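Local structure of N-acetylneuraminic acid outer membrane channel protein NanC (Escherichia coli, 2WJR) at residues Lys90-Trp93 with Leu99-Gly102; Gly28-Met33 with Thr69-Met74; Gly7-Ser10 with Tyr15-Arg18; Tyr105-Lys110 with Ser151-Tyr156; Glu57-Ile62 with Gly86-Leu91. The protein forms a weakly anion-selective channel in the outer membrane that lets the sialic acid N-acetylneuraminate enter the bacterium. The protein carries 1 engineered substitution. All coordinates share one frame; numbering follows the deposited sequence.

Contact 1: residues Lys90-Trp93 with Leu99-Gly102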
# COMPACT_ATOMS: atom_id res chain seq x y z
N LYS A 90 -13.27 2.44 -1.00
CA LYS A 90 -12.55 3.61 -0.55
C LYS A 90 -13.48 4.82 -0.59
O LYS A 90 -14.17 5.03 -1.59
CB LYS A 90 -11.31 3.88 -1.40
CG LYS A 90 -10.46 5.06 -0.87
CD LYS A 90 -9.18 5.25 -1.65
CE LYS A 90 -8.42 6.44 -1.12
NZ LYS A 90 -7.08 6.55 -1.76
N LEU A 91 -13.49 5.58 0.48
CA LEU A 91 -14.21 6.86 0.53
C LEU A 91 -13.20 7.98 0.55
O LEU A 91 -12.30 7.98 1.37
CB LEU A 91 -15.10 6.88 1.76
CG LEU A 91 -15.90 8.14 2.03
CD1 LEU A 91 -17.01 8.29 0.97
CD2 LEU A 91 -16.48 8.00 3.45
N SER A 92 -13.39 8.98 -0.31
CA SER A 92 -12.47 10.07 -0.48
C SER A 92 -13.20 11.42 -0.34
O SER A 92 -14.30 11.59 -0.87
CB SER A 92 -11.87 9.95 -1.86
OG SER A 92 -11.00 11.01 -2.12
N TRP A 93 -12.61 12.33 0.41
CA TRP A 93 -13.16 13.67 0.59
C TRP A 93 -12.11 14.75 0.32
O TRP A 93 -11.15 14.86 1.05
CB TRP A 93 -13.71 13.79 2.00
CG TRP A 93 -14.28 15.12 2.33
CD1 TRP A 93 -15.01 15.94 1.49
CD2 TRP A 93 -14.24 15.77 3.59
NE1 TRP A 93 -15.40 17.07 2.18
CE2 TRP A 93 -14.94 16.99 3.46
CE3 TRP A 93 -13.66 15.45 4.83
CZ2 TRP A 93 -15.08 17.89 4.52
CZ3 TRP A 93 -13.81 16.34 5.88
CH2 TRP A 93 -14.52 17.54 5.71
N LEU A 99 -6.39 19.82 0.62
CA LEU A 99 -6.50 18.83 1.70
C LEU A 99 -7.49 17.74 1.34
O LEU A 99 -8.70 18.00 1.17
CB LEU A 99 -6.89 19.51 3.02
CG LEU A 99 -6.94 18.68 4.31
CD1 LEU A 99 -5.59 18.06 4.62
CD2 LEU A 99 -7.41 19.58 5.46
N ASN A 100 -6.99 16.51 1.24
CA ASN A 100 -7.80 15.35 0.92
C ASN A 100 -7.70 14.28 2.01
O ASN A 100 -6.63 14.02 2.52
CB ASN A 100 -7.36 14.72 -0.41
CG ASN A 100 -8.10 13.41 -0.74
OD1 ASN A 100 -7.69 12.32 -0.31
ND2 ASN A 100 -9.16 13.51 -1.51
N PHE A 101 -8.84 13.70 2.35
CA PHE A 101 -8.92 12.63 3.34
C PHE A 101 -9.47 11.41 2.66
O PHE A 101 -10.29 11.50 1.72
CB PHE A 101 -9.82 13.00 4.48
CG PHE A 101 -9.36 14.18 5.26
CD1 PHE A 101 -8.31 14.09 6.14
CD2 PHE A 101 -10.00 15.40 5.13
CE1 PHE A 101 -7.89 15.17 6.86
CE2 PHE A 101 -9.57 16.49 5.85
CZ PHE A 101 -8.53 16.38 6.70
N GLY A 102 -9.05 10.24 3.14
CA GLY A 102 -9.44 9.00 2.52
C GLY A 102 -9.49 7.90 3.55
O GLY A 102 -8.73 7.92 4.50
O HOH W 1 -8.30 9.79 -0.77

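Contact 2: residues Gly28-Met33 with Thr69-Met74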
# COMPACT_ATOMS: atom_id res chain seq x y z
N GLY A 28 -14.45 7.53 -15.05
CA GLY A 28 -14.42 7.17 -13.61
C GLY A 28 -13.56 5.95 -13.26
O GLY A 28 -13.16 5.78 -12.10
N TRP A 29 -13.26 5.11 -14.25
CA TRP A 29 -12.40 3.94 -14.03
C TRP A 29 -10.99 4.38 -13.69
O TRP A 29 -10.48 5.38 -14.23
CB TRP A 29 -12.39 2.99 -15.23
CG TRP A 29 -13.66 2.23 -15.34
CD1 TRP A 29 -14.73 2.52 -16.13
CD2 TRP A 29 -14.03 1.06 -14.60
NE1 TRP A 29 -15.74 1.63 -15.93
CE2 TRP A 29 -15.33 0.70 -15.00
CE3 TRP A 29 -13.38 0.27 -13.64
CZ2 TRP A 29 -16.00 -0.40 -14.48
CZ3 TRP A 29 -14.04 -0.82 -13.11
CH2 TRP A 29 -15.35 -1.15 -13.53
N TRP A 30 -10.35 3.62 -12.80
CA TRP A 30 -8.96 3.85 -12.44
C TRP A 30 -8.27 2.49 -12.30
O TRP A 30 -8.89 1.54 -11.84
CB TRP A 30 -8.86 4.62 -11.13
CG TRP A 30 -7.46 4.98 -10.71
CD1 TRP A 30 -6.77 6.11 -11.01
CD2 TRP A 30 -6.59 4.18 -9.90
NE1 TRP A 30 -5.54 6.07 -10.45
CE2 TRP A 30 -5.39 4.89 -9.76
CE3 TRP A 30 -6.71 2.93 -9.29
CZ2 TRP A 30 -4.31 4.40 -9.02
CZ3 TRP A 30 -5.63 2.44 -8.56
CH2 TRP A 30 -4.45 3.17 -8.43
N ALA A 31 -7.03 2.40 -12.75
CA ALA A 31 -6.25 1.16 -12.64
C ALA A 31 -4.77 1.40 -12.46
O ALA A 31 -4.21 2.45 -12.83
CB ALA A 31 -6.49 0.21 -13.82
N SER A 32 -4.13 0.39 -11.89
CA SER A 32 -2.71 0.42 -11.61
C SER A 32 -2.17 -1.00 -11.74
O SER A 32 -2.86 -1.97 -11.43
CB SER A 32 -2.47 0.95 -10.20
OG SER A 32 -1.09 1.19 -9.97
N MET A 33 -0.96 -1.11 -12.25
CA MET A 33 -0.22 -2.36 -12.25
C MET A 33 1.14 -2.03 -11.67
O MET A 33 1.72 -1.00 -11.99
CB MET A 33 -0.09 -2.95 -13.66
CG MET A 33 -1.44 -3.32 -14.30
N THR A 69 -16.08 11.21 -3.21
CA THR A 69 -16.02 10.09 -4.16
C THR A 69 -16.01 8.75 -3.39
O THR A 69 -15.33 8.63 -2.37
CB THR A 69 -14.75 10.17 -5.02
OG1 THR A 69 -14.70 11.43 -5.70
CG2 THR A 69 -14.70 9.04 -6.12
N VAL A 70 -16.76 7.77 -3.88
CA VAL A 70 -16.74 6.41 -3.35
C VAL A 70 -16.15 5.54 -4.46
O VAL A 70 -16.64 5.59 -5.62
CB VAL A 70 -18.16 5.89 -2.97
CG1 VAL A 70 -18.14 4.41 -2.47
CG2 VAL A 70 -18.77 6.77 -1.89
N ARG A 71 -15.14 4.75 -4.10
CA ARG A 71 -14.46 3.86 -5.05
C ARG A 71 -14.54 2.38 -4.63
O ARG A 71 -13.69 1.90 -3.87
CB ARG A 71 -13.00 4.24 -5.20
CG ARG A 71 -12.75 5.54 -5.92
CD ARG A 71 -11.28 5.94 -5.83
NE ARG A 71 -11.02 7.25 -6.42
CZ ARG A 71 -10.70 7.48 -7.69
NH1 ARG A 71 -10.46 8.73 -8.07
NH2 ARG A 71 -10.60 6.49 -8.58
N PRO A 72 -15.53 1.65 -5.16
CA PRO A 72 -15.47 0.19 -5.10
C PRO A 72 -14.34 -0.27 -5.98
O PRO A 72 -14.09 0.30 -7.04
CB PRO A 72 -16.83 -0.24 -5.65
CG PRO A 72 -17.27 0.88 -6.49
CD PRO A 72 -16.77 2.11 -5.82
N GLY A 73 -13.59 -1.26 -5.50
CA GLY A 73 -12.39 -1.66 -6.19
C GLY A 73 -11.93 -3.04 -5.78
O GLY A 73 -12.54 -3.69 -4.93
N MET A 74 -10.87 -3.48 -6.43
CA MET A 74 -10.17 -4.68 -6.01
C MET A 74 -8.69 -4.59 -6.31
O MET A 74 -8.27 -4.12 -7.37
CB MET A 74 -10.73 -5.92 -6.69
CG MET A 74 -10.09 -7.20 -6.12
SD MET A 74 -11.03 -8.63 -6.53
CE MET A 74 -10.77 -8.68 -8.30

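Contact 3: residues Gly7-Ser10 with Tyr15-Arg18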
# COMPACT_ATOMS: atom_id res chain seq x y z
N GLY A 7 13.65 1.25 -1.99
CA GLY A 7 13.48 1.28 -0.54
C GLY A 7 14.42 0.36 0.21
O GLY A 7 14.79 -0.69 -0.30
N TYR A 8 14.78 0.78 1.42
CA TYR A 8 15.56 -0.04 2.34
C TYR A 8 14.76 -0.35 3.60
O TYR A 8 14.21 0.55 4.22
CB TYR A 8 16.88 0.66 2.73
CG TYR A 8 17.62 -0.12 3.80
CD1 TYR A 8 18.14 -1.38 3.53
CD2 TYR A 8 17.74 0.37 5.10
CE1 TYR A 8 18.79 -2.13 4.51
CE2 TYR A 8 18.39 -0.37 6.09
CZ TYR A 8 18.91 -1.62 5.78
OH TYR A 8 19.54 -2.37 6.74
N ARG A 9 14.73 -1.63 3.98
CA ARG A 9 14.09 -2.07 5.20
C ARG A 9 15.13 -2.50 6.24
O ARG A 9 15.89 -3.43 5.97
CB ARG A 9 13.15 -3.22 4.90
CG ARG A 9 12.01 -2.83 3.97
CD ARG A 9 10.75 -3.35 4.54
NE ARG A 9 9.68 -3.58 3.59
CZ ARG A 9 8.68 -4.42 3.83
NH1 ARG A 9 8.67 -5.13 4.95
NH2 ARG A 9 7.73 -4.59 2.94
N SER A 10 15.09 -1.86 7.41
CA SER A 10 16.15 -1.92 8.43
C SER A 10 16.15 -3.22 9.25
O SER A 10 17.21 -3.71 9.65
CB SER A 10 16.03 -0.72 9.39
N TYR A 15 16.44 -4.66 0.42
CA TYR A 15 16.10 -3.62 -0.55
C TYR A 15 14.91 -4.05 -1.39
O TYR A 15 14.82 -5.20 -1.82
CB TYR A 15 17.25 -3.37 -1.53
CG TYR A 15 18.47 -2.71 -0.96
CD1 TYR A 15 18.45 -1.37 -0.56
CD2 TYR A 15 19.68 -3.40 -0.87
CE1 TYR A 15 19.59 -0.75 -0.06
CE2 TYR A 15 20.83 -2.78 -0.37
CZ TYR A 15 20.77 -1.46 0.04
OH TYR A 15 21.90 -0.85 0.54
N GLU A 16 14.01 -3.11 -1.65
CA GLU A 16 12.89 -3.37 -2.54
C GLU A 16 12.74 -2.26 -3.57
O GLU A 16 13.00 -1.09 -3.29
CB GLU A 16 11.60 -3.52 -1.75
CG GLU A 16 11.27 -2.34 -0.85
CD GLU A 16 9.96 -2.54 -0.11
OE1 GLU A 16 9.05 -3.21 -0.69
OE2 GLU A 16 9.82 -2.03 1.02
N THR A 17 12.32 -2.65 -4.76
CA THR A 17 12.04 -1.71 -5.84
C THR A 17 10.63 -1.92 -6.32
O THR A 17 10.15 -3.06 -6.43
CB THR A 17 13.06 -1.82 -7.02
OG1 THR A 17 12.82 -3.01 -7.75
CG2 THR A 17 14.48 -1.83 -6.52
N ARG A 18 9.94 -0.81 -6.54
CA ARG A 18 8.61 -0.85 -7.09
C ARG A 18 8.62 -0.08 -8.40
O ARG A 18 9.17 1.01 -8.50
CB ARG A 18 7.59 -0.24 -6.12
CG ARG A 18 6.14 -0.43 -6.61
CD ARG A 18 5.12 0.28 -5.74
NE ARG A 18 5.29 1.72 -5.78
CZ ARG A 18 4.52 2.60 -5.14
NH1 ARG A 18 3.51 2.19 -4.39
NH2 ARG A 18 4.77 3.89 -5.25

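Contact 4: residues Tyr105-Lys110 with Ser151-Tyr156. With OCT (N-octane), chain G.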
# COMPACT_ATOMS: atom_id res chain seq x y z
N TYR A 105 -11.57 0.19 3.45
CA TYR A 105 -11.60 -1.15 3.99
C TYR A 105 -11.44 -2.13 2.85
O TYR A 105 -12.17 -2.07 1.83
CB TYR A 105 -12.90 -1.44 4.74
CG TYR A 105 -13.00 -2.92 4.99
CD1 TYR A 105 -12.29 -3.52 6.03
CD2 TYR A 105 -13.76 -3.74 4.16
CE1 TYR A 105 -12.36 -4.89 6.26
CE2 TYR A 105 -13.83 -5.11 4.37
CZ TYR A 105 -13.12 -5.68 5.42
OH TYR A 105 -13.20 -7.04 5.61
N ARG A 106 -10.49 -3.06 3.02
CA ARG A 106 -10.21 -4.10 2.04
C ARG A 106 -10.15 -5.47 2.75
O ARG A 106 -9.58 -5.57 3.85
CB ARG A 106 -8.86 -3.84 1.39
CG ARG A 106 -8.49 -4.78 0.21
CD ARG A 106 -7.21 -4.26 -0.41
NE ARG A 106 -6.01 -4.92 0.12
CZ ARG A 106 -4.79 -4.39 0.19
NH1 ARG A 106 -4.55 -3.14 -0.21
NH2 ARG A 106 -3.80 -5.13 0.67
N TYR A 107 -10.75 -6.46 2.11
CA TYR A 107 -10.71 -7.87 2.56
C TYR A 107 -9.82 -8.66 1.60
O TYR A 107 -10.21 -8.90 0.46
CB TYR A 107 -12.11 -8.47 2.56
CG TYR A 107 -12.18 -9.93 3.00
CD1 TYR A 107 -11.78 -10.31 4.27
CD2 TYR A 107 -12.64 -10.92 2.13
CE1 TYR A 107 -11.83 -11.64 4.68
CE2 TYR A 107 -12.71 -12.26 2.53
CZ TYR A 107 -12.30 -12.61 3.81
OH TYR A 107 -12.36 -13.94 4.21
N ASP A 108 -8.65 -9.07 2.10
CA ASP A 108 -7.67 -9.82 1.35
C ASP A 108 -7.91 -11.31 1.57
O ASP A 108 -7.75 -11.84 2.70
CB ASP A 108 -6.27 -9.43 1.80
CG ASP A 108 -5.80 -8.12 1.19
OD1 ASP A 108 -6.39 -7.65 0.19
OD2 ASP A 108 -4.84 -7.55 1.72
N TRP A 109 -8.34 -11.96 0.51
CA TRP A 109 -8.74 -13.36 0.53
C TRP A 109 -7.73 -14.13 -0.31
O TRP A 109 -7.51 -13.79 -1.47
CB TRP A 109 -10.16 -13.50 -0.02
CG TRP A 109 -10.67 -14.92 0.01
CD1 TRP A 109 -11.31 -15.54 1.03
CD2 TRP A 109 -10.58 -15.88 -1.06
NE1 TRP A 109 -11.64 -16.82 0.68
CE2 TRP A 109 -11.20 -17.06 -0.59
CE3 TRP A 109 -10.06 -15.86 -2.35
CZ2 TRP A 109 -11.30 -18.21 -1.38
CZ3 TRP A 109 -10.15 -17.01 -3.14
CH2 TRP A 109 -10.77 -18.17 -2.64
N LYS A 110 -7.09 -15.13 0.28
CA LYS A 110 -6.09 -15.93 -0.45
C LYS A 110 -6.74 -17.10 -1.16
O LYS A 110 -7.49 -17.87 -0.56
CB LYS A 110 -5.00 -16.43 0.49
CG LYS A 110 -3.97 -15.40 0.83
CD LYS A 110 -2.99 -15.91 1.86
CE LYS A 110 -1.96 -14.88 2.22
NZ LYS A 110 -0.95 -15.37 3.21
N SER A 151 -5.63 -7.14 10.37
CA SER A 151 -5.79 -8.23 11.34
C SER A 151 -6.16 -9.51 10.64
O SER A 151 -6.76 -9.50 9.56
CB SER A 151 -6.89 -7.87 12.35
OG SER A 151 -8.13 -7.76 11.70
N LYS A 152 -5.80 -10.63 11.25
CA LYS A 152 -6.04 -11.94 10.71
C LYS A 152 -7.44 -12.41 10.99
O LYS A 152 -7.94 -12.27 12.11
CB LYS A 152 -5.06 -12.96 11.31
CG LYS A 152 -3.61 -12.61 11.17
CD LYS A 152 -3.19 -12.61 9.73
CE LYS A 152 -1.71 -12.76 9.53
NZ LYS A 152 -1.37 -12.87 8.11
N GLN A 153 -8.07 -12.99 9.98
CA GLN A 153 -9.37 -13.59 10.18
C GLN A 153 -9.22 -14.98 10.87
O GLN A 153 -10.04 -15.35 11.71
CB GLN A 153 -10.09 -13.74 8.85
CG GLN A 153 -11.42 -14.44 8.90
CD GLN A 153 -12.16 -14.36 7.58
OE1 GLN A 153 -11.61 -14.68 6.52
NE2 GLN A 153 -13.41 -13.90 7.63
N ASN A 154 -8.18 -15.71 10.49
CA ASN A 154 -8.02 -17.12 10.91
C ASN A 154 -6.78 -17.29 11.79
O ASN A 154 -6.21 -16.30 12.25
CB ASN A 154 -7.98 -18.00 9.66
CG ASN A 154 -9.31 -18.08 8.97
OD1 ASN A 154 -10.34 -18.15 9.63
ND2 ASN A 154 -9.31 -18.07 7.63
N ASP A 155 -6.35 -18.53 12.04
CA ASP A 155 -5.32 -18.77 13.07
C ASP A 155 -3.91 -18.61 12.53
O ASP A 155 -3.16 -19.57 12.41
CB ASP A 155 -5.53 -20.18 13.68
CG ASP A 155 -4.60 -20.46 14.83
OD1 ASP A 155 -4.05 -19.50 15.42
OD2 ASP A 155 -4.41 -21.68 15.14
N TYR A 156 -3.57 -17.37 12.20
CA TYR A 156 -2.26 -16.99 11.70
C TYR A 156 -1.74 -15.80 12.46
O TYR A 156 -2.47 -15.17 13.21
CB TYR A 156 -2.35 -16.63 10.22
CG TYR A 156 -2.78 -17.76 9.34
CD1 TYR A 156 -1.84 -18.64 8.79
CD2 TYR A 156 -4.10 -17.95 9.03
CE1 TYR A 156 -2.24 -19.68 7.97
CE2 TYR A 156 -4.50 -18.96 8.20
CZ TYR A 156 -3.55 -19.84 7.68
OH TYR A 156 -3.97 -20.83 6.85
C1 OCT G . -15.85 -12.37 5.86
C2 OCT G . -15.96 -10.86 5.59
C3 OCT G . -15.99 -10.55 4.08
C4 OCT G . -16.00 -9.05 3.76
C5 OCT G . -15.96 -8.79 2.23
C6 OCT G . -16.47 -7.39 1.85
C7 OCT G . -15.96 -6.90 0.47
C8 OCT G . -15.61 -5.40 0.46

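Contact 5: residues Glu57-Ile62 with Gly86-Leu91. With EPE (4-(2-hydroxyethyl)-1-piperazine ethanesulfonic acid), chain C.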
# COMPACT_ATOMS: atom_id res chain seq x y z
N GLU A 57 -4.51 -3.29 -9.52
CA GLU A 57 -5.58 -2.62 -8.80
C GLU A 57 -6.53 -1.96 -9.79
O GLU A 57 -6.07 -1.35 -10.77
CB GLU A 57 -5.01 -1.59 -7.85
CG GLU A 57 -6.03 -1.01 -6.92
CD GLU A 57 -5.44 -0.24 -5.78
OE1 GLU A 57 -4.18 -0.24 -5.63
OE2 GLU A 57 -6.22 0.38 -5.02
N VAL A 58 -7.83 -2.12 -9.54
CA VAL A 58 -8.87 -1.47 -10.34
C VAL A 58 -9.99 -0.96 -9.43
O VAL A 58 -10.45 -1.66 -8.53
CB VAL A 58 -9.47 -2.40 -11.42
CG1 VAL A 58 -8.38 -2.85 -12.39
CG2 VAL A 58 -10.18 -3.60 -10.78
N ASN A 59 -10.42 0.28 -9.66
CA ASN A 59 -11.57 0.80 -8.96
C ASN A 59 -12.35 1.71 -9.89
O ASN A 59 -11.88 2.05 -10.98
CB ASN A 59 -11.20 1.47 -7.62
CG ASN A 59 -10.41 2.75 -7.76
OD1 ASN A 59 -10.81 3.68 -8.45
ND2 ASN A 59 -9.32 2.83 -7.02
N TYR A 60 -13.55 2.06 -9.45
CA TYR A 60 -14.42 2.96 -10.22
C TYR A 60 -14.84 4.12 -9.32
O TYR A 60 -15.37 3.90 -8.23
CB TYR A 60 -15.64 2.18 -10.72
CG TYR A 60 -16.60 3.08 -11.44
CD1 TYR A 60 -16.36 3.46 -12.76
CD2 TYR A 60 -17.71 3.62 -10.77
CE1 TYR A 60 -17.22 4.32 -13.41
CE2 TYR A 60 -18.57 4.51 -11.42
CZ TYR A 60 -18.32 4.84 -12.74
OH TYR A 60 -19.19 5.70 -13.40
N ALA A 61 -14.60 5.35 -9.77
CA ALA A 61 -14.88 6.53 -8.98
C ALA A 61 -16.33 6.99 -9.17
O ALA A 61 -16.69 7.45 -10.27
CB ALA A 61 -13.92 7.65 -9.34
N ILE A 62 -17.14 6.82 -8.13
CA ILE A 62 -18.52 7.32 -8.07
C ILE A 62 -18.51 8.73 -7.47
O ILE A 62 -18.16 8.92 -6.30
CB ILE A 62 -19.43 6.42 -7.22
CG1 ILE A 62 -19.35 4.97 -7.70
CG2 ILE A 62 -20.90 6.93 -7.21
CD1 ILE A 62 -19.96 3.98 -6.69
N GLY A 86 -8.40 -8.82 -3.22
CA GLY A 86 -8.69 -7.81 -2.22
C GLY A 86 -9.77 -6.83 -2.60
O GLY A 86 -9.45 -5.69 -2.95
N PRO A 87 -11.04 -7.27 -2.60
CA PRO A 87 -12.12 -6.34 -2.87
C PRO A 87 -12.14 -5.27 -1.78
O PRO A 87 -11.77 -5.54 -0.62
CB PRO A 87 -13.35 -7.22 -2.84
CG PRO A 87 -12.97 -8.41 -2.00
CD PRO A 87 -11.55 -8.63 -2.34
N TYR A 88 -12.48 -4.04 -2.16
CA TYR A 88 -12.48 -2.95 -1.21
C TYR A 88 -13.48 -1.85 -1.53
O TYR A 88 -14.05 -1.82 -2.64
CB TYR A 88 -11.08 -2.33 -1.10
CG TYR A 88 -10.49 -1.63 -2.33
CD1 TYR A 88 -9.39 -2.16 -2.99
CD2 TYR A 88 -10.99 -0.40 -2.78
CE1 TYR A 88 -8.80 -1.49 -4.07
CE2 TYR A 88 -10.40 0.27 -3.81
CZ TYR A 88 -9.33 -0.28 -4.47
OH TYR A 88 -8.77 0.40 -5.52
N VAL A 89 -13.70 -0.98 -0.55
CA VAL A 89 -14.36 0.30 -0.81
C VAL A 89 -13.55 1.41 -0.20
O VAL A 89 -13.19 1.36 0.99
CB VAL A 89 -15.80 0.35 -0.28
CG1 VAL A 89 -16.43 1.75 -0.60
CG2 VAL A 89 -16.62 -0.77 -0.89
N LYS A 90 -13.27 2.44 -1.00
CA LYS A 90 -12.55 3.61 -0.55
C LYS A 90 -13.48 4.82 -0.59
O LYS A 90 -14.17 5.03 -1.59
CB LYS A 90 -11.31 3.88 -1.40
CG LYS A 90 -10.46 5.06 -0.87
CD LYS A 90 -9.18 5.25 -1.65
CE LYS A 90 -8.42 6.44 -1.12
NZ LYS A 90 -7.08 6.55 -1.76
N LEU A 91 -13.49 5.58 0.48
CA LEU A 91 -14.21 6.86 0.53
C LEU A 91 -13.20 7.98 0.55
O LEU A 91 -12.30 7.98 1.37
CB LEU A 91 -15.10 6.88 1.76
CG LEU A 91 -15.90 8.14 2.03
CD1 LEU A 91 -17.01 8.29 0.97
CD2 LEU A 91 -16.48 8.00 3.45
N1 EPE C . -6.07 8.34 -5.98
C2 EPE C . -7.14 9.35 -6.03
C3 EPE C . -7.13 10.19 -4.75
N4 EPE C . -5.81 10.66 -4.32
C5 EPE C . -4.70 10.33 -5.21
C6 EPE C . -4.72 8.90 -5.77
C7 EPE C . -5.90 12.08 -3.98
C8 EPE C . -4.65 12.62 -3.31
O8 EPE C . -4.87 13.98 -3.00
C9 EPE C . -6.08 7.53 -7.21
C10 EPE C . -7.20 6.50 -7.15
S EPE C . -7.20 5.71 -5.53
O1S EPE C . -8.29 4.76 -5.44
O2S EPE C . -7.39 6.74 -4.51
O3S EPE C . -5.96 4.98 -5.27

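Contact 1: residues Lys90-Trp93 with Leu99-Gly102
Trp93 and Phe101 are an antiparallel hydrogen-bonded pair, with Trp93 N giving to Phe101 O at 2.8 Å and Phe101 N giving back to Trp93 O at 2.9 Å. The pair lies near the periplasmic end of a transmembrane beta hairpin, strands 82-94 and 99-110 of the porin barrel. Ser92 and Gly102 form the next pair, which is non-hydrogen-bonded. Beside it a CA-H...O contact links Gly102 CA to Leu91 O at 3.2 Å. A CB on Gly102 would probably come tight against Lys90 CE. Trp93 and Phe101 project from the same face and lie side by side, pointing the same way. Trp93 CE3 meets Phe101 CD2 at 3.7 Å, and the ring planes are 32° apart, an oblique pair. Trp68 stacks on Trp93, and a bound octane lies near Phe101, so this face is consistent with the lipid-facing belt of aromatics in outer membrane barrels. The other face is polar. The side chain of Asn100, with CG anti to the backbone N (chi1 174°), turns its amide back across the hairpin. Its ND2 gives to Ser92 OG at 3.2 Å, in the amide plane and nearly straight at 171°; Asp94 OD1 also accepts from this nitrogen. A water donates to Asn100 OD1 at 2.6 Å and bonds to Ser92 OG at 3.3 Å.

Contact 2: residues Gly28-Met33 with Thr69-Met74
Arg71 reaches toward Trp30 over the strand that separates them. Its CB points at segment 28-33, and CG stands anti to the carbonyl carbon (chi1 -70°). From CG to NE the chain is extended, and it passes Ala61 on the intervening strand. At the tip, NH2 comes 3.6 Å from Trp30 CB and 4.1 Å from Trp30 CG. This is an antiparallel beta-barrel wall, in which strand 53-63 pairs with both 29-40 and 68-79, so the contact joins second neighbours, mainly through side chains. Both side chains probably face the channel. The geometry is not a cation-pi stack. Trp30 CB sits at the guanidinium edge, near its plane, and the guanidinium and indole planes are 78° apart. NH2 also gives to Asn59 OD1, on the strand between, which is likely to steady the tip beside the tryptophan. A buffer molecule also lies close to the arginine. Gly28 O is more distant, 4.4 Å from Arg71 NH2.

Contact 3: residues Gly7-Ser10 with Tyr15-Arg18
The first beta hairpin of the barrel, strands 2-9 and 14-24, is joined near its extracellular end by the hydrogen-bonded pair Gly7 and Glu16. Gly7 N gives to Glu16 O at 2.8 Å, and Glu16 N gives to Gly7 O at 2.9 Å. A CB at Gly7 would press on Glu16 CG. Tyr8 and Tyr15 form the following non-hydrogen-bonded pair. Tyr8 CD1 lies over one face of the Tyr15 ring, 3.9 Å from Tyr15 CE1, with the rings inclined at 55°. On the opposite face of the hairpin, Glu16 has CG between its backbone N and carbonyl carbon (chi1 55°), which raises the carboxylate toward Arg9. Arg9 NE gives to Glu16 OE2 at 3.0 Å, almost straight at 176°. The oxygen lies in the guanidinium plane, whereas the nitrogen approaches from above the carboxylate plane. Arg207 also pairs with Glu16 OE2, and Arg9 NH1 pairs with Glu203. With an alanine in place of Arg9, Glu16 OE2 would probably lose one of its two arginine partners and Glu203 its ion-pair mate. The salt bridge thus joins a wider charge network, and two arginines on one oxygen are likely to keep the buried Glu16 ionised.

Contact 4: residues Tyr105-Lys110 with Ser151-Tyr156
Gln153 OE1 is gripped by two donors, Tyr107 OH and Asn125 ND2. The bond from Tyr107 OH is short, 2.5 Å, and meets OE1 at a C=O...donor angle of 125°. OE1 lies in the plane of the tyrosine ring, at its edge, while the amide plane stands 78° to the ring. Gln153 reaches the hydroxyl with an extended chain, CG anti to the backbone N (chi1 176°). This bond ties barrel strand 99-110 to the extracellular loop after strand 141-152, across strand 126-136. A bound octane covers one face of Tyr107, its C3 lying 3.8 Å above the ring centre. Octane C1 is 3.4 Å from Gln153 NE2, and C4 is 3.9 Å from Tyr105 OH. Arg106 grips Asp108 side-on, NE giving to OD1 and NH2 to OD2, each at 2.8 Å. Lys110 and Lys152 both pair with Asp124, which probably offsets their like charges. Tyr107 thus combines two roles: its ring offers hydrocarbon an apolar face, and its hydroxyl is spent on the glutamine.

Contact 5: residues Glu57-Ile62 with Gly86-Leu91
Tyr88 and Asn59 each place CG between the backbone N and the carbonyl carbon (chi1 65° and 67°), which brings the phenol and the amide together. Glu57 reaches the same hydroxyl by an extended chain. Asn59 ND2 gives to Tyr88 OH at 2.9 Å, nearly straight at 169°, with the oxygen in the amide plane. Tyr88 OH makes a weak hydrogen bond to Glu57 OE2 at 2.6 Å. The carboxylate stands almost perpendicular to the ring. In this barrel wall strand 68-79 runs between the two segments, so the axes of strands 57-60 and 86-91 come no closer than 8.9 Å and long side chains bridge over it. These polar groups probably face the channel. With OD1 taken by Arg71, both ends of the Asn59 amide are engaged, which likely holds its rotation. Arg104 makes a cation-pi contact with the Tyr88 ring. A phenylalanine in place of Tyr88 would remove the hydroxyl, and Asn59 ND2 and Glu57 OE2 would probably each be left without this partner. A sulfonate, probably crystallisation buffer, lies beside them. Asn59 ND2 makes a weak bond to its O1S at 2.7 Å. The extended Lys90 gives from NZ to its O2S at 2.8 Å.

Contacts 1 and 3 are hairpin pairings between adjacent strands, held by backbone bonds and one side-chain bond each. Contacts 2, 4 and 5 each span an intervening strand and rely mainly on side chains. Contacts 2 and 5 interlock, with centres 4 Å apart: Asn59 bonds Tyr88 within contact 5 and Arg71 of contact 2. Contact 5 shares Lys90 and Leu91 with contact 1, and strand 99-110 links contact 1 to contact 4. Contacts 1, 2 and 4 are surface contacts; 3 and 5 are partly buried. Octane lies near aromatic rings of contacts 1 and 4. Charged or amide side chains take part in contacts 2, 3 and 5. Contact 3 lies across the barrel, about 27 Å between centres from contacts 1 and 5.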